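Local coordinates for protein hemagglutinin (Pseudomonas aeruginosa, PDB 6D7Y) that forms the toxic C-terminal tip of a CdiA protein and probably inhibits the growth of neighbouring bacteria on contact, at residues K13-S23 / M40-F51. Residues are numbered along the deposited sequence; the frame is centred on the assembly and turned at random.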
ATOM      1  N   LYS A  13      15.336  -2.405  -5.403  1.00 31.97           N
ATOM      2  CA  LYS A  13      16.282  -2.137  -4.321  1.00 34.44           C
ATOM      3  C   LYS A  13      16.187  -3.031  -3.067  1.00 34.15           C
ATOM      4  O   LYS A  13      15.959  -2.542  -1.956  1.00 32.42           O
ATOM      5  CB  LYS A  13      16.189  -0.651  -3.958  1.00 34.35           C
ATOM      6  CG  LYS A  13      16.554   0.226  -5.136  1.00 37.46           C
ATOM      7  CD  LYS A  13      16.564   1.702  -4.804  1.00 38.07           C
ATOM      8  CE  LYS A  13      17.098   2.493  -5.989  1.00 38.60           C
ATOM      9  NZ  LYS A  13      17.005   3.953  -5.756  1.00 39.84           N
ATOM     10  N   GLY A  14      16.347  -4.341  -3.273  1.00 34.28           N
ATOM     11  CA  GLY A  14      16.329  -5.327  -2.181  1.00 35.04           C
ATOM     12  C   GLY A  14      14.977  -5.894  -1.762  1.00 33.13           C
ATOM     13  O   GLY A  14      14.913  -6.831  -0.966  1.00 33.16           O
ATOM     14  N   SER A  15      13.901  -5.314  -2.269  1.00 31.26           N
ATOM     15  CA  SER A  15      12.561  -5.770  -1.952  1.00 30.68           C
ATOM     16  C   SER A  15      11.724  -5.544  -3.200  1.00 30.08           C
ATOM     17  O   SER A  15      12.187  -5.850  -4.313  1.00 29.55           O
ATOM     18  CB  SER A  15      12.020  -5.002  -0.741  1.00 28.95           C
ATOM     19  OG  SER A  15      10.707  -5.452  -0.399  1.00 29.32           O
ATOM     20  N   THR A  16      10.494  -5.046  -3.008  1.00 28.72           N
ATOM     21  CA  THR A  16       9.581  -4.700  -4.093  1.00 28.71           C
ATOM     22  C   THR A  16       9.010  -3.311  -3.819  1.00 26.03           C
ATOM     23  O   THR A  16       9.175  -2.782  -2.726  1.00 24.69           O
ATOM     24  CB  THR A  16       8.411  -5.694  -4.195  1.00 30.31           C
ATOM     25  OG1 THR A  16       7.687  -5.731  -2.953  1.00 28.76           O
ATOM     26  CG2 THR A  16       8.935  -7.092  -4.521  1.00 33.63           C
ATOM     27  N   VAL A  17       8.365  -2.713  -4.819  1.00 24.88           N
ATOM     28  CA  VAL A  17       7.728  -1.404  -4.618  1.00 24.75           C
ATOM     29  C   VAL A  17       6.782  -1.477  -3.408  1.00 22.92           C
ATOM     30  O   VAL A  17       6.845  -0.633  -2.514  1.00 21.66           O
ATOM     31  CB  VAL A  17       6.964  -0.936  -5.875  1.00 25.18           C
ATOM     32  CG1 VAL A  17       6.169   0.327  -5.597  1.00 24.89           C
ATOM     33  CG2 VAL A  17       7.924  -0.736  -7.040  1.00 26.84           C
ATOM     34  N   ILE A  18       5.952  -2.513  -3.346  1.00 23.01           N
ATOM     35  CA  ILE A  18       4.998  -2.620  -2.236  1.00 22.26           C
ATOM     36  C   ILE A  18       5.663  -2.975  -0.904  1.00 24.21           C
ATOM     37  O   ILE A  18       5.206  -2.526   0.150  1.00 22.00           O
ATOM     38  CB  ILE A  18       3.815  -3.552  -2.592  1.00 23.67           C
ATOM     39  CG1 ILE A  18       2.617  -3.265  -1.666  1.00 24.89           C
ATOM     40  CG2 ILE A  18       4.261  -5.026  -2.612  1.00 24.52           C
ATOM     41  CD1 ILE A  18       1.330  -3.922  -2.107  1.00 28.26           C
ATOM     42  N   GLY A  19       6.753  -3.745  -0.942  1.00 23.81           N
ATOM     43  CA  GLY A  19       7.478  -4.091   0.278  1.00 24.61           C
ATOM     44  C   GLY A  19       8.078  -2.827   0.887  1.00 23.87           C
ATOM     45  O   GLY A  19       7.969  -2.595   2.094  1.00 24.94           O
ATOM     46  N   HIS A  20       8.704  -1.995   0.053  1.00 22.11           N
ATOM     47  CA  HIS A  20       9.263  -0.725   0.545  1.00 21.58           C
ATOM     48  C   HIS A  20       8.146   0.189   1.106  1.00 20.42           C
ATOM     49  O   HIS A  20       8.327   0.902   2.112  1.00 20.38           O
ATOM     50  CB  HIS A  20      10.048   0.005  -0.550  1.00 22.06           C
ATOM     51  CG  HIS A  20      11.391  -0.595  -0.850  1.00 23.94           C
ATOM     52  ND1 HIS A  20      12.470  -0.453  -0.006  1.00 26.58           N
ATOM     53  CD2 HIS A  20      11.847  -1.276  -1.930  1.00 26.29           C
ATOM     54  CE1 HIS A  20      13.522  -1.050  -0.540  1.00 28.00           C
ATOM     55  NE2 HIS A  20      13.168  -1.557  -1.706  1.00 27.32           N
ATOM     56  N   ALA A  21       7.011   0.199   0.431  1.00 19.48           N
ATOM     57  CA  ALA A  21       5.890   1.024   0.892  1.00 20.31           C
ATOM     58  C   ALA A  21       5.448   0.599   2.287  1.00 20.67           C
ATOM     59  O   ALA A  21       5.205   1.456   3.155  1.00 21.15           O
ATOM     60  CB  ALA A  21       4.736   0.945  -0.089  1.00 19.76           C
ATOM     61  N   LEU A  22       5.331  -0.708   2.516  1.00 20.89           N
ATOM     62  CA  LEU A  22       4.929  -1.176   3.862  1.00 22.26           C
ATOM     63  C   LEU A  22       6.006  -0.780   4.863  1.00 24.00           C
ATOM     64  O   LEU A  22       5.698  -0.283   5.952  1.00 22.63           O
ATOM     65  CB  LEU A  22       4.707  -2.694   3.920  1.00 23.19           C
ATOM     66  CG  LEU A  22       4.342  -3.260   5.308  1.00 24.54           C
ATOM     67  CD1 LEU A  22       3.104  -2.599   5.884  1.00 26.03           C
ATOM     68  CD2 LEU A  22       4.208  -4.791   5.267  1.00 27.38           C
ATOM     69  N   SER A  23       7.268  -0.991   4.477  1.00 23.54           N
ATOM     70  CA  SER A  23       8.393  -0.663   5.354  1.00 24.71           C
ATOM     71  C   SER A  23       8.354   0.760   5.900  1.00 23.35           C
ATOM     72  O   SER A  23       8.549   0.975   7.093  1.00 24.49           O
ATOM     73  CB  SER A  23       9.725  -0.873   4.642  1.00 26.10           C
ATOM     74  OG  SER A  23      10.778  -0.485   5.489  1.00 31.12           O
HETATM   75  N   MSE A  40      14.491  -8.386   4.263  1.00 44.24           N
HETATM   76  CA  MSE A  40      13.881  -7.547   3.245  1.00 43.83           C
HETATM   77  C   MSE A  40      13.120  -8.451   2.296  1.00 44.39           C
HETATM   78  O   MSE A  40      12.125  -8.034   1.713  1.00 40.76           O
HETATM   79  CB  MSE A  40      14.930  -6.753   2.479  1.00 43.56           C
HETATM   80  CG  MSE A  40      15.543  -5.618   3.298  1.00 44.91           C
HETATM   81 SE   MSE A  40      16.857  -4.605   2.202  1.00 47.84          SE
HETATM   82  CE  MSE A  40      15.458  -3.563   1.277  1.00 41.10           C
ATOM     83  N   SER A  41      13.574  -9.702   2.155  1.00 45.92           N
ATOM     84  CA  SER A  41      12.899 -10.683   1.290  1.00 47.86           C
ATOM     85  C   SER A  41      11.455 -10.963   1.717  1.00 45.21           C
ATOM     86  O   SER A  41      10.628 -11.299   0.889  1.00 50.43           O
ATOM     87  CB  SER A  41      13.668 -12.012   1.282  1.00 53.85           C
ATOM     88  OG  SER A  41      15.011 -11.816   0.890  1.00 58.02           O
ATOM     89  N   GLY A  42      11.164 -10.830   3.008  1.00 44.13           N
ATOM     90  CA  GLY A  42       9.817 -11.090   3.529  1.00 43.51           C
ATOM     91  C   GLY A  42       8.828  -9.931   3.436  1.00 39.19           C
ATOM     92  O   GLY A  42       7.615 -10.151   3.528  1.00 40.00           O
ATOM     93  N   TRP A  43       9.341  -8.710   3.273  1.00 33.74           N
ATOM     94  CA  TRP A  43       8.517  -7.483   3.186  1.00 30.77           C
ATOM     95  C   TRP A  43       7.405  -7.565   2.155  1.00 27.16           C
ATOM     96  O   TRP A  43       6.262  -7.146   2.424  1.00 28.74           O
ATOM     97  CB  TRP A  43       9.410  -6.300   2.824  1.00 29.84           C
ATOM     98  CG  TRP A  43      10.327  -5.815   3.902  1.00 30.28           C
ATOM     99  CD1 TRP A  43      10.625  -6.438   5.081  1.00 33.39           C
ATOM    100  CD2 TRP A  43      11.198  -4.691   3.818  1.00 28.73           C
ATOM    101  NE1 TRP A  43      11.548  -5.707   5.783  1.00 32.67           N
ATOM    102  CE2 TRP A  43      11.927  -4.632   5.027  1.00 31.63           C
ATOM    103  CE3 TRP A  43      11.410  -3.701   2.852  1.00 28.68           C
ATOM    104  CZ2 TRP A  43      12.869  -3.619   5.295  1.00 31.94           C
ATOM    105  CZ3 TRP A  43      12.342  -2.691   3.114  1.00 28.61           C
ATOM    106  CH2 TRP A  43      13.067  -2.666   4.325  1.00 30.33           C
ATOM    107  N   ASN A  44       7.738  -8.077   0.970  1.00 38.52           N
ATOM    108  CA  ASN A  44       6.756  -8.179  -0.092  1.00 37.62           C
ATOM    109  C   ASN A  44       5.549  -9.005   0.315  1.00 37.60           C
ATOM    110  O   ASN A  44       4.415  -8.607   0.063  1.00 36.73           O
ATOM    111  CB  ASN A  44       7.346  -8.781  -1.359  1.00 38.77           C
ATOM    112  CG  ASN A  44       6.356  -8.787  -2.495  1.00 39.62           C
ATOM    113  OD1 ASN A  44       5.977  -7.743  -2.988  1.00 38.47           O
ATOM    114  ND2 ASN A  44       5.932  -9.973  -2.912  1.00 41.58           N
ATOM    115  N   GLU A  45       5.779 -10.162   0.933  1.00 38.10           N
ATOM    116  CA  GLU A  45       4.665 -11.007   1.331  1.00 40.09           C
ATOM    117  C   GLU A  45       3.803 -10.373   2.419  1.00 38.21           C
ATOM    118  O   GLU A  45       2.590 -10.517   2.394  1.00 38.27           O
ATOM    119  CB  GLU A  45       5.155 -12.383   1.787  1.00 43.47           C
ATOM    120  CG  GLU A  45       4.062 -13.412   2.116  1.00 48.16           C
ATOM    121  CD  GLU A  45       3.185 -13.846   0.929  1.00 51.15           C
ATOM    122  OE1 GLU A  45       3.170 -13.178  -0.133  1.00 52.78           O
ATOM    123  OE2 GLU A  45       2.479 -14.867   1.074  1.00 56.42           O
ATOM    124  N   GLN A  46       4.427  -9.690   3.374  1.00 37.01           N
ATOM    125  CA  GLN A  46       3.679  -9.037   4.447  1.00 36.99           C
ATOM    126  C   GLN A  46       2.856  -7.890   3.882  1.00 35.67           C
ATOM    127  O   GLN A  46       1.774  -7.580   4.385  1.00 35.98           O
ATOM    128  CB  GLN A  46       4.615  -8.476   5.512  1.00 37.31           C
ATOM    129  CG  GLN A  46       5.491  -9.533   6.176  1.00 39.74           C
ATOM    130  CD  GLN A  46       6.404  -8.929   7.222  1.00 41.07           C
ATOM    131  OE1 GLN A  46       5.938  -8.337   8.205  1.00 42.25           O
ATOM    132  NE2 GLN A  46       7.716  -9.093   7.034  1.00 41.53           N
ATOM    133  N   ALA A  47       3.397  -7.259   2.852  1.00 34.66           N
ATOM    134  CA  ALA A  47       2.721  -6.135   2.210  1.00 34.43           C
ATOM    135  C   ALA A  47       1.560  -6.618   1.337  1.00 35.34           C
ATOM    136  O   ALA A  47       0.518  -5.961   1.270  1.00 34.70           O
ATOM    137  CB  ALA A  47       3.713  -5.301   1.426  1.00 34.14           C
HETATM  138  N   MSE A  48       1.735  -7.769   0.687  1.00 37.26           N
HETATM  139  CA  MSE A  48       0.693  -8.345  -0.149  1.00 39.59           C
HETATM  140  C   MSE A  48      -0.454  -8.795   0.714  1.00 40.27           C
HETATM  141  O   MSE A  48      -1.606  -8.767   0.270  1.00 40.62           O
HETATM  142  CB  MSE A  48       1.221  -9.500  -0.998  1.00 42.66           C
HETATM  143  CG  MSE A  48       2.048  -9.017  -2.188  1.00 44.24           C
HETATM  144 SE   MSE A  48       1.053  -7.863  -3.463  1.00 48.55          SE
HETATM  145  CE  MSE A  48      -0.602  -8.935  -3.542  1.00 49.35           C
ATOM    146  N   LYS A  49      -0.159  -9.216   1.947  1.00 40.44           N
ATOM    147  CA  LYS A  49      -1.209  -9.628   2.892  1.00 42.04           C
ATOM    148  C   LYS A  49      -2.109  -8.418   3.193  1.00 39.53           C
ATOM    149  O   LYS A  49      -3.344  -8.518   3.102  1.00 39.08           O
ATOM    150  CB  LYS A  49      -0.610 -10.208   4.177  1.00 44.68           C
ATOM    151  CG  LYS A  49      -1.616 -10.520   5.277  1.00 47.93           C
ATOM    152  CD  LYS A  49      -0.951 -11.190   6.471  1.00 51.59           C
ATOM    153  CE  LYS A  49      -1.805 -11.073   7.730  1.00 54.83           C
ATOM    154  NZ  LYS A  49      -3.175 -11.633   7.584  1.00 57.89           N
ATOM    155  N   HIS A  50      -1.487  -7.294   3.546  1.00 36.53           N
ATOM    156  CA  HIS A  50      -2.238  -6.046   3.796  1.00 35.49           C
ATOM    157  C   HIS A  50      -3.042  -5.621   2.578  1.00 34.79           C
ATOM    158  O   HIS A  50      -4.199  -5.262   2.686  1.00 34.98           O
ATOM    159  CB  HIS A  50      -1.316  -4.891   4.135  1.00 34.59           C
ATOM    160  CG  HIS A  50      -0.805  -4.900   5.539  1.00 35.47           C
ATOM    161  ND1 HIS A  50      -1.587  -4.531   6.609  1.00 36.13           N
ATOM    162  CD2 HIS A  50       0.431  -5.133   6.039  1.00 35.87           C
ATOM    163  CE1 HIS A  50      -0.863  -4.567   7.712  1.00 37.90           C
ATOM    164  NE2 HIS A  50       0.364  -4.930   7.393  1.00 37.50           N
ATOM    165  N   PHE A  51      -2.395  -5.634   1.421  1.00 34.50           N
ATOM    166  CA  PHE A  51      -3.041  -5.269   0.181  1.00 34.74           C
ATOM    167  C   PHE A  51      -4.330  -6.077  -0.028  1.00 35.68           C
ATOM    168  O   PHE A  51      -5.404  -5.501  -0.230  1.00 35.02           O
ATOM    169  CB  PHE A  51      -2.077  -5.471  -0.981  1.00 35.69           C
ATOM    170  CG  PHE A  51      -2.657  -5.121  -2.307  1.00 37.38           C
ATOM    171  CD1 PHE A  51      -2.764  -3.797  -2.693  1.00 37.64           C
ATOM    172  CD2 PHE A  51      -3.103  -6.116  -3.171  1.00 39.82           C
ATOM    173  CE1 PHE A  51      -3.293  -3.458  -3.919  1.00 39.72           C
ATOM    174  CE2 PHE A  51      -3.638  -5.786  -4.407  1.00 42.17           C
ATOM    175  CZ  PHE A  51      -3.727  -4.452  -4.775  1.00 42.28           C
TER
HETATM  176  O   HOH W   1      10.463  -8.104  -0.240  1.00 35.57           O
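I18, L22 and W43 bury the most surface where helix 17-23 lies across helix 40-51, two helices of the toxin domain crossing nearly at right angles (83°) with their axes 7.5 Å apart. The side chain of I18 is a knob in a hole formed by N44, A47, M48 and F51. Its CG1 extends anti to the backbone N (chi1 -160°), which carries CD1 along the second helix to within 3.9 Å of F51 CB, while CG2 turns back to N44 OD1. I18 also touches F91 and F94 of strand 91-95, which joins the helix pair to the sheet. One turn on, L22 spreads its branches over the same helix: CB meets the methyl of A47, CD2 rests on the backbone at Q46 and A47, 3.5 Å from A47 N, and CD1 reaches CD2 of the H50 ring, whose ND1 is hydrogen-bonded to R81 NH1. G19, between I18 and L22 in sequence, lets the backbones come close, its CA 4.2 Å from that of N44. The indole of W43 slots between the first helix and its own: S23 CB makes a CH-pi contact over one face, 3.7 Å from the six-membered ring centroid, and the ring's edge is directed at the face of H20 in an offset edge-to-face pair with planes at 83°. At the start of the first helix, T16 is the N-cap. Its OG1 accepts from G19 N and donates to N44 OD1 at 2.6 Å, with the donor tilted out of the carbonyl plane, while N44 ND2 is hydrogen-bonded to Q9 OE1. Nearby, a water hydrogen-bonded to S15 OG accepts from N44 N and donates to M40 O, 2.6 Å from the water oxygen.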